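Long-range contacts in polyketide synthase PksJ (Bacillus subtilis subsp. subtilis, PDB 4J1Q), which catalyses the NADPH-dependent, stereoselective reduction of alpha- and beta-keto groups on intermediates of the bacillaene polyketide assembly line: residues L24-P28 with K427-F431; V114-K118 with E146-P150; L122-G128 with S356-F361; W199-Y205 with L330-I334; L217-E221 with L416-Y420. All coordinates share one frame; numbering follows the deposited sequence.

Contact 1. Residues L24-P28 with K427-F431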
# COMPACT_ATOMS: atom_id res chain seq x y z
N LEU A 24 12.87 -3.67 -14.11
CA LEU A 24 12.31 -4.98 -13.79
C LEU A 24 10.91 -4.74 -13.26
O LEU A 24 10.66 -3.71 -12.66
CB LEU A 24 13.16 -5.65 -12.70
CG LEU A 24 12.72 -7.02 -12.24
CD1 LEU A 24 11.33 -6.90 -11.66
CD2 LEU A 24 12.73 -8.03 -13.39
N MET A 25 9.99 -5.67 -13.47
CA MET A 25 8.58 -5.40 -13.16
C MET A 25 7.86 -6.66 -12.67
O MET A 25 7.87 -7.64 -13.37
CB MET A 25 7.89 -4.86 -14.40
CG MET A 25 6.49 -4.33 -14.16
SD MET A 25 6.17 -2.80 -15.10
CE MET A 25 4.37 -2.76 -15.06
N LEU A 26 7.21 -6.62 -11.50
CA LEU A 26 6.77 -7.83 -10.80
C LEU A 26 5.29 -7.85 -10.38
O LEU A 26 4.65 -6.83 -10.17
CB LEU A 26 7.62 -8.08 -9.55
CG LEU A 26 9.12 -8.23 -9.76
CD1 LEU A 26 9.81 -8.35 -8.40
CD2 LEU A 26 9.38 -9.43 -10.66
N GLU A 27 4.81 -9.03 -10.05
CA GLU A 27 3.41 -9.14 -9.81
C GLU A 27 3.17 -10.23 -8.77
O GLU A 27 3.82 -11.26 -8.83
CB GLU A 27 2.73 -9.41 -11.13
CG GLU A 27 1.23 -9.43 -11.07
CD GLU A 27 0.73 -10.79 -10.67
OE1 GLU A 27 1.48 -11.76 -10.91
OE2 GLU A 27 -0.39 -10.87 -10.10
N PRO A 28 2.42 -9.92 -7.69
CA PRO A 28 2.37 -10.83 -6.51
C PRO A 28 1.61 -12.13 -6.81
O PRO A 28 0.62 -12.09 -7.52
CB PRO A 28 1.56 -10.02 -5.49
CG PRO A 28 0.67 -9.16 -6.33
CD PRO A 28 1.54 -8.75 -7.50
N LYS A 427 -3.69 -5.80 -13.54
CA LYS A 427 -3.57 -6.47 -12.26
C LYS A 427 -3.74 -5.45 -11.17
O LYS A 427 -3.47 -4.27 -11.38
CB LYS A 427 -2.20 -7.13 -12.15
CG LYS A 427 -2.01 -8.27 -13.12
CD LYS A 427 -0.56 -8.74 -13.12
CE LYS A 427 -0.34 -9.91 -14.08
NZ LYS A 427 -1.04 -11.14 -13.64
N PRO A 428 -4.27 -5.87 -10.03
CA PRO A 428 -4.54 -4.94 -8.94
C PRO A 428 -3.25 -4.34 -8.38
O PRO A 428 -3.27 -3.29 -7.74
CB PRO A 428 -5.19 -5.83 -7.88
CG PRO A 428 -5.69 -7.05 -8.62
CD PRO A 428 -4.72 -7.25 -9.74
N GLN A 429 -2.14 -5.03 -8.57
CA GLN A 429 -0.90 -4.63 -7.94
C GLN A 429 0.28 -4.88 -8.85
O GLN A 429 0.52 -6.02 -9.27
CB GLN A 429 -0.71 -5.38 -6.62
CG GLN A 429 0.02 -4.60 -5.55
CD GLN A 429 0.38 -5.48 -4.36
OE1 GLN A 429 -0.43 -6.29 -3.92
NE2 GLN A 429 1.61 -5.36 -3.88
N VAL A 430 1.07 -3.84 -9.06
CA VAL A 430 2.24 -3.93 -9.91
C VAL A 430 3.40 -3.34 -9.12
O VAL A 430 3.33 -2.22 -8.63
CB VAL A 430 2.02 -3.10 -11.20
CG1 VAL A 430 3.35 -2.87 -11.92
CG2 VAL A 430 1.03 -3.79 -12.12
N PHE A 431 4.46 -4.11 -8.99
CA PHE A 431 5.62 -3.67 -8.25
C PHE A 431 6.70 -3.27 -9.25
O PHE A 431 7.13 -4.08 -10.05
CB PHE A 431 6.11 -4.80 -7.35
CG PHE A 431 7.44 -4.55 -6.72
CD1 PHE A 431 7.56 -4.53 -5.36
CD2 PHE A 431 8.58 -4.44 -7.48
CE1 PHE A 431 8.79 -4.36 -4.76
CE2 PHE A 431 9.81 -4.21 -6.89
CZ PHE A 431 9.91 -4.17 -5.52
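F431 swings its ring anti to the backbone N (chi1 170°), while L26 sets CG beside its own N (chi1 -58°), and the two side chains meet on one face of an antiparallel pair, L26 CD1 lying 4.2 Å from F431 CD2. Their backbones are joined by a hydrogen-bonded pair: L26 N donates to F431 O at 2.9 Å, and F431 N returns a nearly straight bond to L26 O (3.0 Å, 174°). From F431 the ring also meets W184 and the residues of helix 339-343, a setting that suits a large aromatic group. M25 and V430 lie obliquely to each other, M25 CE close to V430 CG1; both are buried. P28, whose ring nitrogen has no hydrogen to offer, rests CD 3.4 Å from Q429 O, and Q429 NE2 is hydrogen-bonded to N382. At the partly exposed end E27 faces K427, but E27 OE2 and K427 NZ are 3.6 Å apart, a long salt bridge whose modelled chains run too close to be trusted in detail. The chemistry is therefore that of a sheet: two mutual backbone bonds and apolar cover tie the early strand 22-31 to the late strand 429-435, with charge adding little that is certain.

Contact 2. Residues V114-K118 with E146-P150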
# COMPACT_ATOMS: atom_id res chain seq x y z
N VAL A 114 -5.44 -12.96 9.98
CA VAL A 114 -6.38 -12.13 9.25
C VAL A 114 -7.35 -13.10 8.57
O VAL A 114 -6.91 -14.00 7.83
CB VAL A 114 -5.66 -11.25 8.20
CG1 VAL A 114 -6.60 -10.21 7.58
CG2 VAL A 114 -4.44 -10.60 8.83
N PRO A 115 -8.64 -12.96 8.89
CA PRO A 115 -9.66 -13.69 8.17
C PRO A 115 -10.05 -12.95 6.91
O PRO A 115 -10.43 -11.78 6.97
CB PRO A 115 -10.82 -13.72 9.17
CG PRO A 115 -10.68 -12.45 9.94
CD PRO A 115 -9.21 -12.10 9.94
N LEU A 116 -9.90 -13.61 5.76
CA LEU A 116 -10.54 -13.15 4.54
C LEU A 116 -12.05 -13.11 4.76
O LEU A 116 -12.66 -14.12 5.09
CB LEU A 116 -10.18 -14.05 3.36
CG LEU A 116 -8.68 -14.30 3.17
CD1 LEU A 116 -8.39 -15.77 2.93
CD2 LEU A 116 -8.12 -13.47 2.03
N GLU A 117 -12.61 -11.92 4.69
CA GLU A 117 -14.02 -11.72 4.88
C GLU A 117 -14.31 -10.39 4.22
O GLU A 117 -13.45 -9.84 3.53
CB GLU A 117 -14.35 -11.68 6.36
CG GLU A 117 -15.85 -11.63 6.67
CD GLU A 117 -16.22 -12.38 7.93
OE1 GLU A 117 -16.65 -13.55 7.82
OE2 GLU A 117 -16.12 -11.80 9.04
N LYS A 118 -15.51 -9.86 4.44
CA LYS A 118 -16.00 -8.71 3.69
C LYS A 118 -14.97 -7.58 3.58
O LYS A 118 -14.67 -7.11 2.48
CB LYS A 118 -17.30 -8.20 4.31
CG LYS A 118 -18.28 -7.62 3.30
CD LYS A 118 -19.71 -7.66 3.83
CE LYS A 118 -20.31 -9.05 3.76
NZ LYS A 118 -21.24 -9.23 2.60
N GLU A 146 -3.50 -15.26 6.53
CA GLU A 146 -4.85 -14.92 6.12
C GLU A 146 -5.68 -16.20 6.06
O GLU A 146 -5.26 -17.18 5.46
CB GLU A 146 -4.84 -14.24 4.74
CG GLU A 146 -3.99 -12.97 4.67
CD GLU A 146 -3.62 -12.55 3.24
OE1 GLU A 146 -4.51 -12.52 2.35
OE2 GLU A 146 -2.43 -12.23 3.02
N ILE A 147 -6.86 -16.19 6.67
CA ILE A 147 -7.63 -17.42 6.83
C ILE A 147 -9.06 -17.20 6.41
O ILE A 147 -9.73 -16.29 6.91
CB ILE A 147 -7.63 -17.90 8.28
CG1 ILE A 147 -6.21 -18.24 8.73
CG2 ILE A 147 -8.58 -19.08 8.46
CD1 ILE A 147 -6.09 -18.53 10.21
N GLU A 148 -9.54 -18.05 5.51
CA GLU A 148 -10.87 -17.91 4.92
C GLU A 148 -12.00 -18.10 5.94
O GLU A 148 -12.96 -17.31 5.96
CB GLU A 148 -11.04 -18.88 3.75
CG GLU A 148 -12.48 -19.26 3.44
CD GLU A 148 -13.13 -18.37 2.39
OE1 GLU A 148 -12.47 -17.98 1.41
OE2 GLU A 148 -14.34 -18.08 2.54
N LYS A 149 -11.91 -19.14 6.77
CA LYS A 149 -12.78 -19.25 7.95
C LYS A 149 -12.04 -19.98 9.04
O LYS A 149 -12.13 -21.20 9.14
CB LYS A 149 -14.08 -20.02 7.63
CG LYS A 149 -14.71 -19.71 6.28
CD LYS A 149 -15.31 -18.32 6.24
CE LYS A 149 -16.81 -18.37 6.45
NZ LYS A 149 -17.25 -17.07 7.03
N PRO A 150 -11.26 -19.25 9.84
CA PRO A 150 -10.38 -19.93 10.79
C PRO A 150 -11.14 -20.73 11.87
O PRO A 150 -10.73 -21.84 12.21
CB PRO A 150 -9.56 -18.78 11.39
CG PRO A 150 -10.37 -17.56 11.19
CD PRO A 150 -11.16 -17.78 9.92
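The flat peptide group between I147 and E148 has the methyl CD1 of L116 over one face, with L116 CD1 3.6 Å from E148 N. At the oxygen end of the same peptide sits the ring of P115. These residues close a beta-alpha-beta unit, in which strand 108-115 leads through helix 126-136 to strand 140-147 lying parallel beside it, as in Rossmann-like folds. V114 pairs with E146 on one face of the two strands, and P115 with I147 on the other. The backbone bonds that join them, I147 N to V114 O and a weak one from L116 N to I147 O, are modelled with oxygens too near their neighbours, so their lengths deserve doubt, although the parallel pairing itself is clear. A proline is tolerated at 115 because both bonds to this neighbour use V114 O and L116 N, so its missing N-H costs nothing here; P115 CB also packs 4.1 Å from P150 CD, joining two stiff rings where both chains leave the strands. L116 holds CG beside its backbone N (chi1 -52°), which sends its branch across the neighbouring chain; its other methyl, CD2, stands 3.7 Å from E146 OE1. That buried carboxylate oxygen is satisfied by a salt bridge to R173 of the next strand, 171-175, and L116 probably helps to shield this ion pair. Farther out, flexible charged residues replace the apolar ones: K149 bends at two torsions, and its NZ ends 3.7 Å from E117 OE1, a long salt bridge.

Contact 3. Residues L122-G128 with S356-F361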
# COMPACT_ATOMS: atom_id res chain seq x y z
N LEU A 122 -8.53 -6.33 4.37
CA LEU A 122 -7.68 -5.18 4.43
C LEU A 122 -6.64 -5.19 5.56
O LEU A 122 -5.56 -4.62 5.40
CB LEU A 122 -8.54 -3.93 4.51
CG LEU A 122 -9.43 -3.74 3.29
CD1 LEU A 122 -10.26 -2.48 3.45
CD2 LEU A 122 -8.59 -3.68 2.02
N PHE A 123 -6.96 -5.82 6.69
CA PHE A 123 -6.01 -6.00 7.80
C PHE A 123 -4.74 -6.71 7.34
O PHE A 123 -3.72 -6.61 7.98
CB PHE A 123 -6.67 -6.77 8.96
CG PHE A 123 -7.79 -6.02 9.62
CD1 PHE A 123 -8.94 -6.69 10.02
CD2 PHE A 123 -7.73 -4.65 9.80
CE1 PHE A 123 -10.00 -6.00 10.58
CE2 PHE A 123 -8.76 -3.96 10.42
CZ PHE A 123 -9.91 -4.63 10.80
N ALA A 124 -4.82 -7.44 6.22
CA ALA A 124 -3.65 -8.11 5.66
C ALA A 124 -2.54 -7.10 5.35
O ALA A 124 -1.34 -7.46 5.27
CB ALA A 124 -4.04 -8.86 4.38
N GLY A 125 -2.94 -5.85 5.15
CA GLY A 125 -1.99 -4.75 5.08
C GLY A 125 -0.97 -4.69 6.23
O GLY A 125 0.08 -4.07 6.09
N VAL A 126 -1.31 -5.25 7.38
CA VAL A 126 -0.40 -5.19 8.52
C VAL A 126 0.98 -5.74 8.11
O VAL A 126 1.99 -5.50 8.76
CB VAL A 126 -0.92 -5.98 9.72
CG1 VAL A 126 -0.90 -7.47 9.43
CG2 VAL A 126 -0.09 -5.66 10.95
N SER A 127 1.01 -6.42 6.98
CA SER A 127 2.27 -6.93 6.45
C SER A 127 3.36 -5.88 6.14
O SER A 127 4.55 -6.17 6.28
CB SER A 127 2.01 -7.71 5.19
OG SER A 127 3.25 -8.06 4.62
N GLY A 128 2.96 -4.71 5.64
CA GLY A 128 3.91 -3.60 5.52
C GLY A 128 4.61 -3.29 6.83
O GLY A 128 5.83 -3.10 6.87
N SER A 356 0.78 -0.64 2.17
CA SER A 356 0.24 -2.02 2.09
C SER A 356 -1.28 -2.06 2.13
O SER A 356 -1.87 -2.99 1.59
CB SER A 356 0.73 -2.90 3.24
OG SER A 356 2.11 -3.08 3.20
N PHE A 357 -1.89 -1.19 2.93
CA PHE A 357 -3.35 -1.09 2.94
C PHE A 357 -3.89 -0.76 1.55
O PHE A 357 -4.91 -1.34 1.13
CB PHE A 357 -3.83 -0.04 3.94
CG PHE A 357 -5.31 0.27 3.85
CD1 PHE A 357 -6.21 -0.32 4.74
CD2 PHE A 357 -5.79 1.22 2.96
CE1 PHE A 357 -7.55 0.03 4.72
CE2 PHE A 357 -7.11 1.56 2.94
CZ PHE A 357 -8.00 0.94 3.79
N MET A 358 -3.20 0.13 0.83
CA MET A 358 -3.67 0.53 -0.51
C MET A 358 -3.61 -0.63 -1.46
O MET A 358 -4.59 -0.91 -2.16
CB MET A 358 -2.84 1.71 -1.06
CG MET A 358 -3.08 2.99 -0.27
SD MET A 358 -2.68 4.47 -1.21
CE MET A 358 -0.98 4.20 -1.74
N ASP A 359 -2.47 -1.34 -1.45
CA ASP A 359 -2.32 -2.61 -2.19
C ASP A 359 -3.48 -3.57 -1.90
O ASP A 359 -4.09 -4.09 -2.82
CB ASP A 359 -1.00 -3.30 -1.86
CG ASP A 359 0.21 -2.39 -2.10
OD1 ASP A 359 0.06 -1.36 -2.81
OD2 ASP A 359 1.30 -2.71 -1.55
N ALA A 360 -3.78 -3.78 -0.63
CA ALA A 360 -4.88 -4.68 -0.23
C ALA A 360 -6.21 -4.13 -0.71
O ALA A 360 -7.09 -4.87 -1.11
CB ALA A 360 -4.91 -4.90 1.28
N PHE A 361 -6.34 -2.81 -0.69
CA PHE A 361 -7.57 -2.16 -1.14
C PHE A 361 -7.84 -2.37 -2.63
O PHE A 361 -9.00 -2.48 -3.06
CB PHE A 361 -7.52 -0.67 -0.79
CG PHE A 361 -8.87 -0.01 -0.75
CD1 PHE A 361 -9.70 -0.15 0.36
CD2 PHE A 361 -9.34 0.72 -1.83
CE1 PHE A 361 -10.96 0.43 0.38
CE2 PHE A 361 -10.60 1.28 -1.82
CZ PHE A 361 -11.41 1.15 -0.71
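L122 carries the apolar part of this contact, spreading its two methyls over F357, A360 and F361 along one side of helix 349-370. CD1 touches both aromatic side chains: it lies 3.9 Å from F357 CE1, approached obliquely, and equally near F361 CD1, where it meets the edge of the ring. CD2 turns the other way, to the backbone, 3.6 Å from A360 C, and also against the small A360 CB at 3.9 Å. A branched leucine suits the spot because one methyl can serve the rings while the other settles on the helix surface beside an alanine.

G125 and G128 have no side chains, and so the two chains come together until the CA atoms of G125 and F357 are 4.5 Å apart. S356 is small enough to fit here: its CB sits 3.1 Å from G125 O, and its OG 3.0 Å from G128 CA. With OG beside its own backbone N (chi1 -64°), that hydroxyl is hydrogen-bonded to A352 O one turn back, a common way for a buried serine to be satisfied within its helix.

Around this seam, I81 and Y85 of helix 81-98 reach L122 and F357 respectively, and V315 and L318 of helix 304-324 back the two phenylalanines. The 3-10 turn 122-125, which leads into helix 126-136, is laid against helix 349-370 of the ketoreductase domain, with helices 81-98 and 304-324 around it.

Contact 4. Residues W199-Y205 with L330-I334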
# COMPACT_ATOMS: atom_id res chain seq x y z
N TRP A 199 -6.30 7.72 -21.68
CA TRP A 199 -6.76 9.11 -21.77
C TRP A 199 -7.95 9.33 -22.68
O TRP A 199 -7.98 8.85 -23.82
CB TRP A 199 -5.61 10.00 -22.20
CG TRP A 199 -4.36 9.77 -21.41
CD1 TRP A 199 -3.08 9.47 -21.88
CD2 TRP A 199 -4.23 9.74 -19.94
NE1 TRP A 199 -2.18 9.38 -20.84
CE2 TRP A 199 -2.82 9.49 -19.65
CE3 TRP A 199 -5.11 9.94 -18.90
CZ2 TRP A 199 -2.33 9.44 -18.37
CZ3 TRP A 199 -4.62 9.89 -17.59
CH2 TRP A 199 -3.26 9.62 -17.33
N ARG A 200 -8.94 10.06 -22.17
CA ARG A 200 -9.98 10.68 -23.00
C ARG A 200 -9.67 12.16 -23.20
O ARG A 200 -9.52 12.92 -22.23
CB ARG A 200 -11.35 10.55 -22.33
CG ARG A 200 -11.83 9.13 -22.20
CD ARG A 200 -13.19 9.07 -21.53
NE ARG A 200 -13.64 7.69 -21.38
CZ ARG A 200 -14.75 7.33 -20.76
NH1 ARG A 200 -15.55 8.25 -20.23
NH2 ARG A 200 -15.06 6.04 -20.65
N ASP A 201 -9.63 12.57 -24.47
CA ASP A 201 -9.16 13.90 -24.85
C ASP A 201 -9.98 14.97 -24.15
O ASP A 201 -9.43 15.94 -23.64
CB ASP A 201 -9.21 14.10 -26.36
CG ASP A 201 -8.00 13.52 -27.07
OD1 ASP A 201 -6.86 13.96 -26.79
OD2 ASP A 201 -8.18 12.61 -27.90
N GLU A 202 -11.28 14.76 -24.06
CA GLU A 202 -12.07 15.49 -23.09
C GLU A 202 -12.33 14.63 -21.85
O GLU A 202 -12.13 13.42 -21.88
CB GLU A 202 -13.37 16.01 -23.71
CG GLU A 202 -13.16 16.93 -24.91
CD GLU A 202 -14.26 17.96 -25.09
OE1 GLU A 202 -15.45 17.56 -25.07
OE2 GLU A 202 -13.94 19.15 -25.29
N GLY A 203 -12.79 15.24 -20.77
CA GLY A 203 -13.12 14.49 -19.57
C GLY A 203 -12.15 14.69 -18.41
O GLY A 203 -11.05 15.20 -18.59
N VAL A 204 -12.55 14.24 -17.22
CA VAL A 204 -11.98 14.75 -15.99
C VAL A 204 -11.08 13.74 -15.27
O VAL A 204 -11.47 12.59 -15.07
CB VAL A 204 -13.06 15.25 -15.02
CG1 VAL A 204 -12.42 15.81 -13.76
CG2 VAL A 204 -13.89 16.33 -15.70
N TYR A 205 -9.89 14.19 -14.88
CA TYR A 205 -8.98 13.42 -14.06
C TYR A 205 -8.62 14.26 -12.85
O TYR A 205 -8.38 15.47 -12.96
CB TYR A 205 -7.72 13.04 -14.85
CG TYR A 205 -8.04 12.34 -16.17
CD1 TYR A 205 -8.76 11.15 -16.19
CD2 TYR A 205 -7.71 12.94 -17.39
CE1 TYR A 205 -9.11 10.54 -17.39
CE2 TYR A 205 -8.05 12.33 -18.60
CZ TYR A 205 -8.76 11.15 -18.60
OH TYR A 205 -9.11 10.57 -19.81
N LEU A 330 -15.83 5.75 -13.82
CA LEU A 330 -14.38 5.92 -13.99
C LEU A 330 -13.80 4.97 -15.02
O LEU A 330 -14.20 3.81 -15.09
CB LEU A 330 -13.66 5.71 -12.65
CG LEU A 330 -14.00 6.65 -11.49
CD1 LEU A 330 -13.36 6.15 -10.20
CD2 LEU A 330 -13.54 8.06 -11.79
N ASP A 331 -12.78 5.43 -15.74
CA ASP A 331 -11.94 4.54 -16.53
C ASP A 331 -10.90 3.82 -15.64
O ASP A 331 -10.50 2.69 -15.93
CB ASP A 331 -11.24 5.31 -17.66
CG ASP A 331 -12.22 6.11 -18.56
OD1 ASP A 331 -13.43 5.77 -18.62
OD2 ASP A 331 -11.76 7.10 -19.19
N PHE A 332 -10.49 4.47 -14.55
CA PHE A 332 -9.49 3.90 -13.64
C PHE A 332 -9.51 4.55 -12.24
O PHE A 332 -10.02 5.66 -12.06
CB PHE A 332 -8.08 3.97 -14.24
CG PHE A 332 -7.65 5.37 -14.62
CD1 PHE A 332 -7.36 6.32 -13.64
CD2 PHE A 332 -7.50 5.74 -15.96
CE1 PHE A 332 -6.95 7.60 -13.99
CE2 PHE A 332 -7.10 7.01 -16.32
CZ PHE A 332 -6.83 7.94 -15.33
N PHE A 333 -9.01 3.81 -11.26
CA PHE A 333 -8.69 4.36 -9.96
C PHE A 333 -7.34 3.76 -9.57
O PHE A 333 -7.24 2.56 -9.33
CB PHE A 333 -9.77 3.97 -8.94
CG PHE A 333 -9.81 4.82 -7.69
CD1 PHE A 333 -8.66 5.44 -7.20
CD2 PHE A 333 -10.96 4.86 -6.92
CE1 PHE A 333 -8.68 6.14 -5.99
CE2 PHE A 333 -10.99 5.57 -5.71
CZ PHE A 333 -9.84 6.18 -5.23
N ILE A 334 -6.28 4.56 -9.69
CA ILE A 334 -4.92 4.08 -9.48
C ILE A 334 -4.30 4.67 -8.22
O ILE A 334 -4.30 5.89 -8.05
CB ILE A 334 -4.03 4.46 -10.67
CG1 ILE A 334 -4.35 3.57 -11.90
CG2 ILE A 334 -2.57 4.37 -10.28
CD1 ILE A 334 -4.02 4.24 -13.21
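R200 and D331 meet in a salt bridge, with R200 NH2 2.6 Å from D331 OD1; R200 NE also lies 2.9 Å from D331 OD2. The extended arginine chain and the aspartate come from opposite directions, and the carboxylate lies over one face of the guanidinium, the two planes 58° apart. Next to this charged pair is an aromatic cluster of W199, Y205 and F332. F332 places its ring between its backbone N and carbonyl carbon (chi1 57°), which brings CZ to 3.7 Å from W199 CZ3 and 3.8 Å from Y205 CD1. The indole approaches obliquely, at 83°; the tyrosine ring is nearly parallel to F332 but slid aside. W199 CE3 in turn sits 3.8 Å above the face of Y205. In the Rossmann fold of the ketoreductase, strands 204-208 and 332-338 are separated by strand 286-289; Y205 and F332 reach across that gap, joined by W199 from the preceding loop. One shell out, the backbones of V204 and D331 both bond to N285 just before that middle strand, while Y205 is fixed by T230 and V232 on its other flank. W199 NE1 has a probable hydrogen bond to Y420 OH, modelled too short to trust, and I222 of helix 213-226 packs against both W199 and Y205.

Contact 5. Residues L217-E221 with L416-Y420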
# COMPACT_ATOMS: atom_id res chain seq x y z
N LEU A 217 4.11 15.84 -12.44
CA LEU A 217 4.65 15.10 -13.56
C LEU A 217 3.54 14.44 -14.34
O LEU A 217 3.48 14.56 -15.57
CB LEU A 217 5.65 14.04 -13.09
CG LEU A 217 7.02 14.55 -12.65
CD1 LEU A 217 7.95 13.38 -12.30
CD2 LEU A 217 7.65 15.47 -13.70
N PHE A 218 2.65 13.77 -13.64
CA PHE A 218 1.51 13.12 -14.28
C PHE A 218 0.51 14.14 -14.81
O PHE A 218 -0.12 13.91 -15.84
CB PHE A 218 0.85 12.12 -13.33
CG PHE A 218 1.50 10.76 -13.33
CD1 PHE A 218 2.68 10.54 -12.64
CD2 PHE A 218 0.98 9.73 -14.10
CE1 PHE A 218 3.30 9.31 -12.69
CE2 PHE A 218 1.59 8.50 -14.17
CZ PHE A 218 2.77 8.29 -13.49
N ALA A 219 0.50 15.33 -14.22
CA ALA A 219 -0.28 16.46 -14.76
C ALA A 219 0.18 16.87 -16.15
O ALA A 219 -0.62 16.97 -17.08
CB ALA A 219 -0.21 17.65 -13.82
N LYS A 220 1.48 17.13 -16.29
CA LYS A 220 2.08 17.43 -17.58
C LYS A 220 1.80 16.32 -18.59
O LYS A 220 1.39 16.59 -19.72
CB LYS A 220 3.59 17.66 -17.43
CG LYS A 220 4.32 18.01 -18.73
CD LYS A 220 5.24 19.23 -18.60
CE LYS A 220 5.46 19.92 -19.95
NZ LYS A 220 6.11 21.27 -19.88
N GLU A 221 2.06 15.08 -18.19
CA GLU A 221 1.83 13.94 -19.07
C GLU A 221 0.41 13.96 -19.61
O GLU A 221 0.19 13.88 -20.81
CB GLU A 221 2.10 12.63 -18.33
CG GLU A 221 1.96 11.38 -19.20
CD GLU A 221 2.87 11.41 -20.42
OE1 GLU A 221 3.60 12.41 -20.59
OE2 GLU A 221 2.87 10.42 -21.21
N LEU A 416 6.75 6.41 -16.61
CA LEU A 416 5.54 6.60 -17.38
C LEU A 416 5.27 5.37 -18.26
O LEU A 416 4.13 4.94 -18.41
CB LEU A 416 5.66 7.84 -18.26
CG LEU A 416 5.46 9.20 -17.58
CD1 LEU A 416 6.27 10.28 -18.30
CD2 LEU A 416 3.98 9.58 -17.53
N LYS A 417 6.34 4.78 -18.78
CA LYS A 417 6.21 3.56 -19.54
C LYS A 417 5.66 2.44 -18.67
O LYS A 417 4.69 1.78 -19.03
CB LYS A 417 7.54 3.16 -20.18
CG LYS A 417 8.01 4.13 -21.26
CD LYS A 417 9.33 3.70 -21.89
CE LYS A 417 9.97 4.86 -22.66
NZ LYS A 417 11.06 4.41 -23.57
N ALA A 418 6.22 2.29 -17.48
CA ALA A 418 5.75 1.29 -16.52
C ALA A 418 4.30 1.57 -16.12
O ALA A 418 3.48 0.67 -16.02
CB ALA A 418 6.64 1.29 -15.30
N PHE A 419 3.98 2.84 -15.98
CA PHE A 419 2.63 3.23 -15.67
C PHE A 419 1.65 2.75 -16.73
O PHE A 419 0.62 2.18 -16.39
CB PHE A 419 2.54 4.74 -15.51
CG PHE A 419 1.14 5.25 -15.34
CD1 PHE A 419 0.50 5.22 -14.10
CD2 PHE A 419 0.49 5.88 -16.42
CE1 PHE A 419 -0.77 5.74 -13.95
CE2 PHE A 419 -0.78 6.43 -16.27
CZ PHE A 419 -1.39 6.41 -15.02
N TYR A 420 1.97 2.99 -18.00
CA TYR A 420 1.12 2.54 -19.10
C TYR A 420 1.08 1.02 -19.22
O TYR A 420 0.01 0.42 -19.36
CB TYR A 420 1.55 3.20 -20.44
CG TYR A 420 1.16 4.66 -20.54
CD1 TYR A 420 -0.16 5.05 -20.35
CD2 TYR A 420 2.11 5.66 -20.72
CE1 TYR A 420 -0.54 6.38 -20.34
CE2 TYR A 420 1.75 7.00 -20.74
CZ TYR A 420 0.42 7.36 -20.55
OH TYR A 420 0.03 8.68 -20.60
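F218 and F419 form the aromatic core of this contact, a T-shaped pair with planes at 73° and centroids 4.7 Å apart. F218 presents its edge, and its CE2 stands 3.3 Å above the centre of the F419 ring, a polarised C-H pointed at the electron-rich face. F419 sets its ring anti to the backbone N (chi1 173°), which holds that face toward helix 213-226. Apolar packing continues with L416, whose CD2 is 4.3 Å from F218 CE2 and 3.7 Å from E221 CB. A branched leucine suits a place between phenylalanine and glutamate.

The polar element is modest. Y420 OH gives E221 OE2 a weak hydrogen bond, 3.4 Å long, the carboxylate oxygen sitting at the edge of the tyrosine ring. E221 OE2 has a salt bridge with R225, which probably favours the anion, and Y420 OH has a probable partner in W199.

The short helical segments approach only to 12.6 Å and cross at 72°, so large residues must bridge them. Helix 213-226 begins within what appears to be the GxGxxG turn (G210, G212, G215) of a Rossmann fold, and F218, about 8 Å from the bound NADPH, lies near those glycines without touching them.

Contact 3 lies nearest the chain's centre; contact 1 joins strand 22-31 of the N-terminal part to the last strand of the chain, 429-435. The two touch, Q429 NE2 lying 3.5 Å from D359 OD2, and contact 2 extends contact 3 into the N-terminal part as V114 and E146 pack on F123 and A124. On the other flank M25 CE reaches A418 O of contact 5 (3.7 Å), and contacts 4 and 5 join through W199 and Y420 and through I334 packing on F419. Contacts 2 and 5 have centres about 36 Å apart, on opposite sides of the chain centre. The side chains of F218, F431 and F357 stand about 8, 10 and 12 Å from NADPH.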